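Local coordinates for protein MHC class I antigen (Anolis carolinensis, PDB 7CPO) that binds short peptides in a groove and, together with beta2-microglobulin, probably presents them to T cells as an MHC class I molecule, at residues H5-V11 / Y26-D32. Numbering follows the deposited sequence.
Sequences HSMRYFV and YVGYVDD
The Tyr9 ring (chi1 m) packs over the backbone of Gly28, with CD1 3.6 Å from Gly28 CA; an ideal CB there would clash with the ring. The pair sits in the antiparallel beta hairpin of the MHC class I groove floor. The N-to-C directions of extended strands 5-11 and 26-30 are 171° apart, closest axis approach 4.6 Å. Arg8-Tyr29 and Phe10-Val27 are hydrogen-bonded pairs: Arg8 N to Tyr29 O 2.9 Å, Tyr29 N to Arg8 O 2.8 Å, Phe10 N to Val27 O and Val27 N to Phe10 O both 2.9 Å. Met7-Val30, Tyr9-Gly28 and Val11-Tyr26 are non-hydrogen-bonded pairs. Met7, Tyr9 and Tyr26 face the bound peptide; Tyr9 OH hydrogen-bonds the peptide backbone, and Tyr26 OH hydrogen-bonds Tyr101 OH. Val11 CG2 makes a CH-pi contact, 3.4 Å from the Tyr26 ring centroid. Phe10, Val27 and Tyr29 face beta2-microglobulin. Beyond the strand, Asp31 has positive phi (50/56). Asp31 OD1 accepts a hydrogen bond from Ser6 N at 2.9 Å, and His5 ND1 donates to Asp31 OD2 at a very short 2.4 Å.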
ATOM      1  N   HIS A   5      13.861  -7.898  -4.761  1.00 23.44           N
ATOM      2  CA  HIS A   5      12.817  -7.250  -5.545  1.00 21.08           C
ATOM      3  C   HIS A   5      11.636  -8.193  -5.728  1.00 21.09           C
ATOM      4  O   HIS A   5      11.774  -9.421  -5.696  1.00 20.22           O
ATOM      5  CB  HIS A   5      13.320  -6.814  -6.925  1.00 17.97           C
ATOM      6  CG  HIS A   5      14.438  -5.833  -6.863  1.00 21.74           C
ATOM      7  ND1 HIS A   5      14.240  -4.498  -6.581  1.00 25.64           N
ATOM      8  CD2 HIS A   5      15.773  -5.996  -7.005  1.00 22.95           C
ATOM      9  CE1 HIS A   5      15.403  -3.877  -6.572  1.00 24.23           C
ATOM     10  NE2 HIS A   5      16.351  -4.766  -6.814  1.00 27.23           N
ATOM     11  N   SER A   6      10.472  -7.608  -5.969  1.00 16.16           N
ATOM     12  CA  SER A   6       9.258  -8.394  -6.029  1.00 18.00           C
ATOM     13  C   SER A   6       8.306  -7.822  -7.068  1.00 16.44           C
ATOM     14  O   SER A   6       8.309  -6.620  -7.356  1.00 18.88           O
ATOM     15  CB  SER A   6       8.585  -8.434  -4.662  1.00 14.68           C
ATOM     16  OG  SER A   6       8.219  -7.113  -4.296  1.00 29.67           O
ATOM     17  N   MET A   7       7.496  -8.705  -7.630  1.00 17.56           N
ATOM     18  CA  MET A   7       6.318  -8.337  -8.405  1.00 20.99           C
ATOM     19  C   MET A   7       5.091  -8.872  -7.679  1.00 21.32           C
ATOM     20  O   MET A   7       5.056 -10.048  -7.300  1.00 19.10           O
ATOM     21  CB  MET A   7       6.374  -8.901  -9.821  1.00 15.14           C
ATOM     22  CG  MET A   7       5.167  -8.487 -10.638  1.00 20.28           C
ATOM     23  SD  MET A   7       5.108  -9.286 -12.231  1.00 38.05           S
ATOM     24  CE  MET A   7       4.446 -10.891 -11.826  1.00 26.42           C
ATOM     25  N   ARG A   8       4.088  -8.021  -7.497  1.00 20.12           N
ATOM     26  CA  ARG A   8       3.002  -8.298  -6.569  1.00 22.51           C
ATOM     27  C   ARG A   8       1.687  -7.837  -7.188  1.00 25.23           C
ATOM     28  O   ARG A   8       1.584  -6.676  -7.599  1.00 23.28           O
ATOM     29  CB  ARG A   8       3.256  -7.567  -5.233  1.00 23.33           C
ATOM     30  CG  ARG A   8       4.250  -8.264  -4.252  1.00 29.81           C
ATOM     31  CD  ARG A   8       5.151  -7.324  -3.414  1.00 24.77           C
ATOM     32  NE  ARG A   8       4.438  -6.166  -2.877  1.00 36.64           N
ATOM     33  CZ  ARG A   8       4.736  -4.899  -3.185  1.00 38.85           C
ATOM     34  NH1 ARG A   8       5.738  -4.637  -4.019  1.00 43.92           N
ATOM     35  NH2 ARG A   8       4.031  -3.886  -2.677  1.00 27.06           N
ATOM     36  N   TYR A   9       0.685  -8.728  -7.243  1.00 18.41           N
ATOM     37  CA  TYR A   9      -0.673  -8.380  -7.662  1.00 15.29           C
ATOM     38  C   TYR A   9      -1.654  -8.431  -6.489  1.00 19.88           C
ATOM     39  O   TYR A   9      -1.589  -9.326  -5.640  1.00 15.85           O
ATOM     40  CB  TYR A   9      -1.169  -9.308  -8.777  1.00 13.34           C
ATOM     41  CG  TYR A   9      -0.513  -8.997 -10.094  1.00 18.46           C
ATOM     42  CD1 TYR A   9      -0.918  -7.898 -10.845  1.00 20.48           C
ATOM     43  CD2 TYR A   9       0.523  -9.782 -10.580  1.00 14.39           C
ATOM     44  CE1 TYR A   9      -0.307  -7.591 -12.059  1.00 17.27           C
ATOM     45  CE2 TYR A   9       1.149  -9.488 -11.787  1.00 18.94           C
ATOM     46  CZ  TYR A   9       0.726  -8.385 -12.520  1.00 22.69           C
ATOM     47  OH  TYR A   9       1.321  -8.077 -13.724  1.00 22.28           O
ATOM     48  N   PHE A  10      -2.584  -7.479  -6.456  1.00 16.99           N
ATOM     49  CA  PHE A  10      -3.556  -7.379  -5.375  1.00 16.70           C
ATOM     50  C   PHE A  10      -4.940  -7.199  -5.978  1.00 24.67           C
ATOM     51  O   PHE A  10      -5.213  -6.180  -6.628  1.00 20.86           O
ATOM     52  CB  PHE A  10      -3.243  -6.203  -4.444  1.00 19.47           C
ATOM     53  CG  PHE A  10      -1.893  -6.260  -3.811  1.00 15.74           C
ATOM     54  CD1 PHE A  10      -1.737  -6.811  -2.539  1.00 16.67           C
ATOM     55  CD2 PHE A  10      -0.784  -5.722  -4.463  1.00 14.26           C
ATOM     56  CE1 PHE A  10      -0.476  -6.838  -1.919  1.00 20.40           C
ATOM     57  CE2 PHE A  10       0.470  -5.749  -3.864  1.00 21.45           C
ATOM     58  CZ  PHE A  10       0.629  -6.304  -2.572  1.00 11.13           C
ATOM     59  N   VAL A  11      -5.821  -8.160  -5.724  1.00 16.66           N
ATOM     60  CA  VAL A  11      -7.135  -8.211  -6.335  1.00 17.48           C
ATOM     61  C   VAL A  11      -8.182  -8.220  -5.232  1.00 21.50           C
ATOM     62  O   VAL A  11      -8.077  -9.008  -4.286  1.00 19.39           O
ATOM     63  CB  VAL A  11      -7.264  -9.449  -7.234  1.00 18.58           C
ATOM     64  CG1 VAL A  11      -8.487  -9.353  -8.070  1.00 17.15           C
ATOM     65  CG2 VAL A  11      -6.024  -9.567  -8.105  1.00 18.48           C
ATOM     66  N   TYR A  26      -7.737  -4.298  -9.007  1.00 22.32           N
ATOM     67  CA  TYR A  26      -6.677  -5.205  -9.466  1.00 15.81           C
ATOM     68  C   TYR A  26      -5.435  -4.365  -9.728  1.00 19.15           C
ATOM     69  O   TYR A  26      -5.379  -3.664 -10.739  1.00 20.88           O
ATOM     70  CB  TYR A  26      -7.099  -5.937 -10.740  1.00 19.01           C
ATOM     71  CG  TYR A  26      -6.476  -7.300 -11.035  1.00 23.82           C
ATOM     72  CD1 TYR A  26      -7.263  -8.336 -11.557  1.00 21.80           C
ATOM     73  CD2 TYR A  26      -5.118  -7.556 -10.830  1.00 21.33           C
ATOM     74  CE1 TYR A  26      -6.721  -9.597 -11.851  1.00 13.13           C
ATOM     75  CE2 TYR A  26      -4.573  -8.821 -11.122  1.00 20.03           C
ATOM     76  CZ  TYR A  26      -5.393  -9.831 -11.626  1.00 17.90           C
ATOM     77  OH  TYR A  26      -4.882 -11.078 -11.901  1.00 18.77           O
ATOM     78  N   VAL A  27      -4.433  -4.446  -8.862  1.00 17.29           N
ATOM     79  CA  VAL A  27      -3.276  -3.557  -8.933  1.00 21.97           C
ATOM     80  C   VAL A  27      -1.984  -4.374  -8.972  1.00 16.79           C
ATOM     81  O   VAL A  27      -1.826  -5.358  -8.239  1.00 19.20           O
ATOM     82  CB  VAL A  27      -3.253  -2.568  -7.742  1.00 25.89           C
ATOM     83  CG1 VAL A  27      -2.178  -1.537  -7.953  1.00 31.63           C
ATOM     84  CG2 VAL A  27      -4.584  -1.868  -7.595  1.00 21.43           C
ATOM     85  N   GLY A  28      -1.045  -3.936  -9.800  1.00 15.51           N
ATOM     86  CA  GLY A  28       0.244  -4.593  -9.947  1.00 13.89           C
ATOM     87  C   GLY A  28       1.358  -3.679  -9.465  1.00 16.95           C
ATOM     88  O   GLY A  28       1.358  -2.481  -9.755  1.00 14.34           O
ATOM     89  N   TYR A  29       2.304  -4.262  -8.724  1.00 18.03           N
ATOM     90  CA  TYR A  29       3.459  -3.546  -8.193  1.00 20.36           C
ATOM     91  C   TYR A  29       4.766  -4.236  -8.564  1.00 20.73           C
ATOM     92  O   TYR A  29       4.861  -5.474  -8.607  1.00 18.64           O
ATOM     93  CB  TYR A  29       3.406  -3.430  -6.660  1.00 14.90           C
ATOM     94  CG  TYR A  29       2.349  -2.494  -6.127  1.00 27.85           C
ATOM     95  CD1 TYR A  29       2.676  -1.184  -5.709  1.00 25.20           C
ATOM     96  CD2 TYR A  29       1.023  -2.907  -6.023  1.00 20.61           C
ATOM     97  CE1 TYR A  29       1.693  -0.330  -5.214  1.00 24.03           C
ATOM     98  CE2 TYR A  29       0.041  -2.057  -5.522  1.00 24.01           C
ATOM     99  CZ  TYR A  29       0.383  -0.778  -5.121  1.00 23.89           C
ATOM    100  OH  TYR A  29      -0.596   0.041  -4.631  1.00 40.76           O
ATOM    101  N   VAL A  30       5.785  -3.419  -8.792  1.00 19.86           N
ATOM    102  CA  VAL A  30       7.173  -3.833  -8.684  1.00 17.04           C
ATOM    103  C   VAL A  30       7.755  -2.991  -7.556  1.00 19.12           C
ATOM    104  O   VAL A  30       7.779  -1.756  -7.653  1.00 16.10           O
ATOM    105  CB  VAL A  30       7.937  -3.649 -10.001  1.00 14.69           C
ATOM    106  CG1 VAL A  30       9.365  -4.121  -9.854  1.00 18.31           C
ATOM    107  CG2 VAL A  30       7.237  -4.419 -11.115  1.00 14.66           C
ATOM    108  N   ASP A  31       8.142  -3.646  -6.455  1.00 21.69           N
ATOM    109  CA  ASP A  31       8.776  -2.993  -5.302  1.00 20.00           C
ATOM    110  C   ASP A  31       7.981  -1.776  -4.833  1.00 38.02           C
ATOM    111  O   ASP A  31       8.497  -0.654  -4.775  1.00 40.52           O
ATOM    112  CB  ASP A  31      10.196  -2.536  -5.621  1.00 19.99           C
ATOM    113  CG  ASP A  31      11.123  -3.659  -5.895  1.00 27.85           C
ATOM    114  OD1 ASP A  31      10.829  -4.787  -5.466  1.00 28.17           O
ATOM    115  OD2 ASP A  31      12.159  -3.393  -6.534  1.00 33.35           O
ATOM    116  N   ASP A  32       6.709  -2.000  -4.533  1.00 27.54           N
ATOM    117  CA  ASP A  32       5.797  -0.932  -4.082  1.00 42.76           C
ATOM    118  C   ASP A  32       5.761   0.291  -5.020  1.00 25.94           C
ATOM    119  O   ASP A  32       5.272   1.352  -4.625  1.00 25.38           O
ATOM    120  CB  ASP A  32       6.069  -0.505  -2.617  1.00 46.76           C
ATOM    121  CG  ASP A  32       7.389   0.262  -2.414  1.00 41.57           C
ATOM    122  OD1 ASP A  32       7.696   1.204  -3.177  1.00 32.10           O
ATOM    123  OD2 ASP A  32       8.123  -0.087  -1.456  1.00 40.00           O
TER